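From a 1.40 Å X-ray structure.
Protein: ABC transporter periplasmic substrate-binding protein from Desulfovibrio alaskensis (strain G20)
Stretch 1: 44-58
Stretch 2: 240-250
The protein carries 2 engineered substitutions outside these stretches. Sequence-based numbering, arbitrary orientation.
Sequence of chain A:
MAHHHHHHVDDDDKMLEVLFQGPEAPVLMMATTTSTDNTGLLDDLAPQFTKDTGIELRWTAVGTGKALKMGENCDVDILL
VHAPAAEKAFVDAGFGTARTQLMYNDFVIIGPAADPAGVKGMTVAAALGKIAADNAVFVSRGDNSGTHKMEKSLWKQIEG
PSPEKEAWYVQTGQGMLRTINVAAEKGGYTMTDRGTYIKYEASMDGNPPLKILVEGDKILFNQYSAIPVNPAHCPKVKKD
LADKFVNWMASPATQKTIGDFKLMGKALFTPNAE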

# COMPACT_ATOMS: atom_id res chain seq x y z
N ASP A 44 -13.97 2.07 -9.03
CA ASP A 44 -13.84 2.58 -10.41
C ASP A 44 -13.60 1.52 -11.43
O ASP A 44 -14.16 1.54 -12.53
CB ASP A 44 -12.66 3.57 -10.47
CG ASP A 44 -13.09 4.98 -10.61
OD1 ASP A 44 -13.94 5.43 -9.79
OD2 ASP A 44 -12.53 5.62 -11.54
N LEU A 45 -12.70 0.55 -11.12
CA LEU A 45 -12.29 -0.46 -12.09
C LEU A 45 -13.35 -1.49 -12.33
O LEU A 45 -13.48 -2.00 -13.47
CB LEU A 45 -10.99 -1.16 -11.63
CG LEU A 45 -9.76 -0.30 -11.69
CD1 LEU A 45 -8.56 -1.15 -11.24
CD2 LEU A 45 -9.45 0.37 -13.06
N ALA A 46 -14.02 -1.92 -11.27
CA ALA A 46 -14.91 -3.08 -11.38
C ALA A 46 -16.05 -2.91 -12.46
O ALA A 46 -16.23 -3.78 -13.30
CB ALA A 46 -15.46 -3.51 -10.06
N PRO A 47 -16.71 -1.73 -12.53
CA PRO A 47 -17.74 -1.62 -13.60
C PRO A 47 -17.12 -1.60 -14.98
O PRO A 47 -17.68 -2.14 -15.95
CB PRO A 47 -18.42 -0.26 -13.33
CG PRO A 47 -18.03 0.12 -11.97
CD PRO A 47 -16.80 -0.64 -11.56
N GLN A 48 -15.90 -1.07 -15.10
CA GLN A 48 -15.22 -1.09 -16.41
C GLN A 48 -14.82 -2.54 -16.83
O GLN A 48 -14.94 -2.96 -18.00
CB GLN A 48 -13.99 -0.19 -16.43
CG GLN A 48 -14.26 1.26 -15.94
CD GLN A 48 -13.10 2.27 -15.99
OE1 GLN A 48 -12.67 2.71 -17.06
NE2 GLN A 48 -12.68 2.75 -14.79
N PHE A 49 -14.30 -3.31 -15.88
CA PHE A 49 -13.98 -4.71 -16.10
C PHE A 49 -15.26 -5.44 -16.55
O PHE A 49 -15.20 -6.25 -17.51
CB PHE A 49 -13.44 -5.34 -14.77
CG PHE A 49 -13.19 -6.84 -14.85
CD1 PHE A 49 -12.36 -7.37 -15.73
CD2 PHE A 49 -13.91 -7.73 -13.98
CE1 PHE A 49 -12.12 -8.74 -15.81
CE2 PHE A 49 -13.65 -9.08 -14.03
CZ PHE A 49 -12.73 -9.59 -14.94
N THR A 50 -16.39 -5.21 -15.91
CA THR A 50 -17.62 -5.92 -16.27
C THR A 50 -18.13 -5.48 -17.67
O THR A 50 -18.51 -6.35 -18.49
CB THR A 50 -18.74 -5.70 -15.26
OG1 THR A 50 -18.35 -6.24 -14.00
CG2 THR A 50 -20.05 -6.39 -15.70
N LYS A 51 -18.03 -4.18 -17.96
CA LYS A 51 -18.34 -3.68 -19.34
C LYS A 51 -17.51 -4.36 -20.38
O LYS A 51 -17.99 -4.73 -21.47
CB LYS A 51 -18.03 -2.18 -19.42
CG LYS A 51 -18.36 -1.52 -20.74
CD LYS A 51 -19.61 -0.69 -20.57
CE LYS A 51 -19.87 0.15 -21.82
NZ LYS A 51 -21.34 0.14 -22.06
N ASP A 52 -16.21 -4.49 -20.12
CA ASP A 52 -15.30 -5.03 -21.12
C ASP A 52 -15.28 -6.53 -21.29
O ASP A 52 -14.95 -7.04 -22.37
CB ASP A 52 -13.86 -4.57 -20.86
CG ASP A 52 -13.66 -3.08 -21.00
OD1 ASP A 52 -14.48 -2.36 -21.64
OD2 ASP A 52 -12.62 -2.58 -20.46
N THR A 53 -15.66 -7.24 -20.24
CA THR A 53 -15.44 -8.68 -20.22
C THR A 53 -16.69 -9.55 -19.90
O THR A 53 -16.62 -10.77 -20.10
CB THR A 53 -14.36 -9.14 -19.18
OG1 THR A 53 -14.88 -8.96 -17.88
CG2 THR A 53 -13.13 -8.37 -19.27
N GLY A 54 -17.75 -8.90 -19.44
CA GLY A 54 -18.97 -9.51 -18.99
C GLY A 54 -18.91 -10.11 -17.63
O GLY A 54 -19.89 -10.67 -17.23
N ILE A 55 -17.77 -10.08 -16.97
CA ILE A 55 -17.57 -10.78 -15.72
C ILE A 55 -17.83 -9.81 -14.60
O ILE A 55 -17.31 -8.73 -14.62
CB ILE A 55 -16.11 -11.34 -15.63
CG1 ILE A 55 -15.84 -12.30 -16.76
CG2 ILE A 55 -15.92 -11.98 -14.22
CD1 ILE A 55 -14.36 -12.58 -16.90
N GLU A 56 -18.67 -10.20 -13.61
CA GLU A 56 -18.89 -9.44 -12.39
C GLU A 56 -17.76 -9.73 -11.35
O GLU A 56 -17.46 -10.89 -11.11
CB GLU A 56 -20.25 -9.80 -11.74
CG GLU A 56 -20.53 -8.99 -10.45
CD GLU A 56 -21.79 -9.43 -9.67
OE1 GLU A 56 -22.45 -10.38 -10.07
OE2 GLU A 56 -21.98 -8.90 -8.56
N LEU A 57 -17.13 -8.67 -10.83
CA LEU A 57 -16.07 -8.81 -9.80
C LEU A 57 -16.65 -8.47 -8.46
O LEU A 57 -17.16 -7.39 -8.25
CB LEU A 57 -14.90 -7.86 -10.08
CG LEU A 57 -13.75 -7.85 -9.08
CD1 LEU A 57 -12.94 -9.14 -9.09
CD2 LEU A 57 -12.80 -6.64 -9.28
N ARG A 58 -16.51 -9.41 -7.51
CA ARG A 58 -16.91 -9.23 -6.12
C ARG A 58 -15.65 -9.34 -5.31
O ARG A 58 -14.84 -10.24 -5.53
CB ARG A 58 -17.96 -10.22 -5.68
CG ARG A 58 -19.30 -10.07 -6.36
CD ARG A 58 -20.26 -11.14 -5.86
NE ARG A 58 -21.46 -11.22 -6.70
CZ ARG A 58 -22.27 -12.28 -6.68
NH1 ARG A 58 -22.05 -13.33 -5.89
NH2 ARG A 58 -23.30 -12.32 -7.53
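Stretch 2 240-250: DLADKFVNWMA

Stretch 2 is helical and belongs to a helix that begins earlier in the chain. It packs across helix 44-53 and the segment that follows it. The two helix axes approach to 11.1 Å, and their N-to-C directions make an angle of 109°. The crossing is therefore steep. CA atoms pair as Phe49 with Trp248 (7.2 Å), Thr53 with Lys244 (7.8 Å) and Ile55 with Leu241 (7.3 Å), so stretch 2 runs against the order of stretch 1.

Trp248 covers the most surface. Its CA-to-CB bond points toward stretch 1, with chi1 at -176° (t), and the indole sits as a knob among Leu45, Phe49, Asp52 and Thr53. Trp248 NE1 donates a hydrogen bond to Asp52 OD2 at 2.9 Å, which satisfies the indole nitrogen at the ring edge. Phe49 CB lies over the face of the six-membered ring, 3.7 Å from its centroid, in a CH-pi contact. Trp248 CH2 is 3.4 Å from Leu45 O.

Phe49 comes second. Its chi1 is 175° (t). The edge of the Phe245 ring points at the face of the Phe49 ring, with centroids 5.1 Å apart and planes at 89°. Phe49 CE1 also reaches the helix backbone, 3.6 Å from Phe245 CA. Leu57 CD2, from the strand, adds an apolar contact to Phe245 CE1 at 3.9 Å.

Ile55 is third. The helix ends at Thr53, and Gly54 turns the chain with positive phi. Ile55 CD1 then packs on Leu241 CD2 at 3.7 Å and Lys244 CG at 3.6 Å. The Lys244 side chain is bent, with chi2 to chi4 all p, and its NZ donates to a water at 2.8 Å; the same water donates to Thr53 O at 2.9 Å. At the other end, Leu45 CD1 meets Met249 SD at 3.8 Å.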

# COMPACT_ATOMS: atom_id res chain seq x y z
N ASP A 240 -10.19 -19.46 -15.30
CA ASP A 240 -10.27 -18.74 -16.57
C ASP A 240 -10.79 -17.29 -16.31
O ASP A 240 -10.31 -16.39 -16.91
CB ASP A 240 -11.23 -19.46 -17.51
CG ASP A 240 -10.68 -20.73 -18.01
OD1 ASP A 240 -9.43 -20.90 -18.05
OD2 ASP A 240 -11.50 -21.56 -18.41
N LEU A 241 -11.71 -17.11 -15.36
CA LEU A 241 -12.20 -15.74 -14.97
C LEU A 241 -10.98 -14.99 -14.34
O LEU A 241 -10.79 -13.80 -14.60
CB LEU A 241 -13.31 -15.73 -14.04
CG LEU A 241 -14.55 -16.45 -14.48
CD1 LEU A 241 -15.69 -16.35 -13.52
CD2 LEU A 241 -14.97 -16.12 -15.90
N ALA A 242 -10.25 -15.65 -13.44
CA ALA A 242 -9.08 -14.99 -12.80
C ALA A 242 -8.06 -14.51 -13.78
O ALA A 242 -7.55 -13.35 -13.79
CB ALA A 242 -8.49 -15.93 -11.77
N ASP A 243 -7.75 -15.42 -14.72
CA ASP A 243 -6.82 -15.07 -15.78
C ASP A 243 -7.35 -13.90 -16.65
O ASP A 243 -6.56 -13.11 -17.05
CB ASP A 243 -6.57 -16.25 -16.75
CG ASP A 243 -5.75 -17.36 -16.16
OD1 ASP A 243 -5.10 -17.09 -15.09
OD2 ASP A 243 -5.80 -18.53 -16.75
N LYS A 244 -8.67 -13.83 -16.88
CA LYS A 244 -9.26 -12.73 -17.63
C LYS A 244 -9.05 -11.41 -16.92
O LYS A 244 -8.78 -10.37 -17.55
CB LYS A 244 -10.70 -13.01 -17.93
CG LYS A 244 -11.42 -12.02 -18.82
CD LYS A 244 -10.97 -12.00 -20.29
CE LYS A 244 -11.04 -13.36 -21.02
NZ LYS A 244 -12.46 -13.89 -21.19
N PHE A 245 -9.18 -11.39 -15.60
CA PHE A 245 -8.95 -10.18 -14.83
C PHE A 245 -7.49 -9.76 -14.96
O PHE A 245 -7.23 -8.56 -15.04
CB PHE A 245 -9.36 -10.36 -13.32
CG PHE A 245 -9.16 -9.16 -12.50
CD1 PHE A 245 -10.04 -8.11 -12.56
CD2 PHE A 245 -8.09 -9.08 -11.67
CE1 PHE A 245 -9.84 -6.97 -11.78
CE2 PHE A 245 -7.94 -7.96 -10.84
CZ PHE A 245 -8.77 -6.93 -10.91
N VAL A 246 -6.55 -10.70 -14.82
CA VAL A 246 -5.11 -10.37 -14.91
C VAL A 246 -4.85 -9.80 -16.27
O VAL A 246 -4.14 -8.78 -16.40
CB VAL A 246 -4.22 -11.57 -14.63
CG1 VAL A 246 -2.75 -11.32 -14.79
CG2 VAL A 246 -4.42 -12.08 -13.24
N ASN A 247 -5.44 -10.42 -17.26
CA ASN A 247 -5.22 -9.96 -18.64
C ASN A 247 -5.72 -8.54 -18.81
O ASN A 247 -5.06 -7.71 -19.39
CB ASN A 247 -5.88 -10.95 -19.62
CG ASN A 247 -5.71 -10.54 -21.05
OD1 ASN A 247 -6.48 -9.74 -21.55
ND2 ASN A 247 -4.72 -11.14 -21.71
N TRP A 248 -6.96 -8.27 -18.35
CA TRP A 248 -7.50 -6.99 -18.37
C TRP A 248 -6.69 -5.93 -17.64
O TRP A 248 -6.43 -4.83 -18.18
CB TRP A 248 -8.95 -7.06 -17.86
CG TRP A 248 -9.69 -5.74 -17.93
CD1 TRP A 248 -10.28 -5.22 -19.04
CD2 TRP A 248 -9.95 -4.83 -16.88
NE1 TRP A 248 -10.83 -4.02 -18.75
CE2 TRP A 248 -10.68 -3.77 -17.40
CE3 TRP A 248 -9.62 -4.80 -15.49
CZ2 TRP A 248 -11.06 -2.68 -16.63
CZ3 TRP A 248 -10.03 -3.78 -14.74
CH2 TRP A 248 -10.75 -2.70 -15.29
N MET A 249 -6.20 -6.26 -16.42
CA MET A 249 -5.54 -5.24 -15.63
C MET A 249 -4.19 -4.92 -16.25
O MET A 249 -3.69 -3.80 -16.03
CB MET A 249 -5.20 -5.77 -14.21
CG MET A 249 -6.41 -5.87 -13.35
SD MET A 249 -7.01 -4.25 -12.76
CE MET A 249 -5.79 -3.97 -11.41
N ALA A 250 -3.55 -5.90 -16.91
CA ALA A 250 -2.18 -5.70 -17.48
C ALA A 250 -2.24 -5.04 -18.89
O ALA A 250 -1.20 -4.70 -19.45
CB ALA A 250 -1.44 -7.02 -17.60
O HOH W 1 -14.28 -11.81 -21.46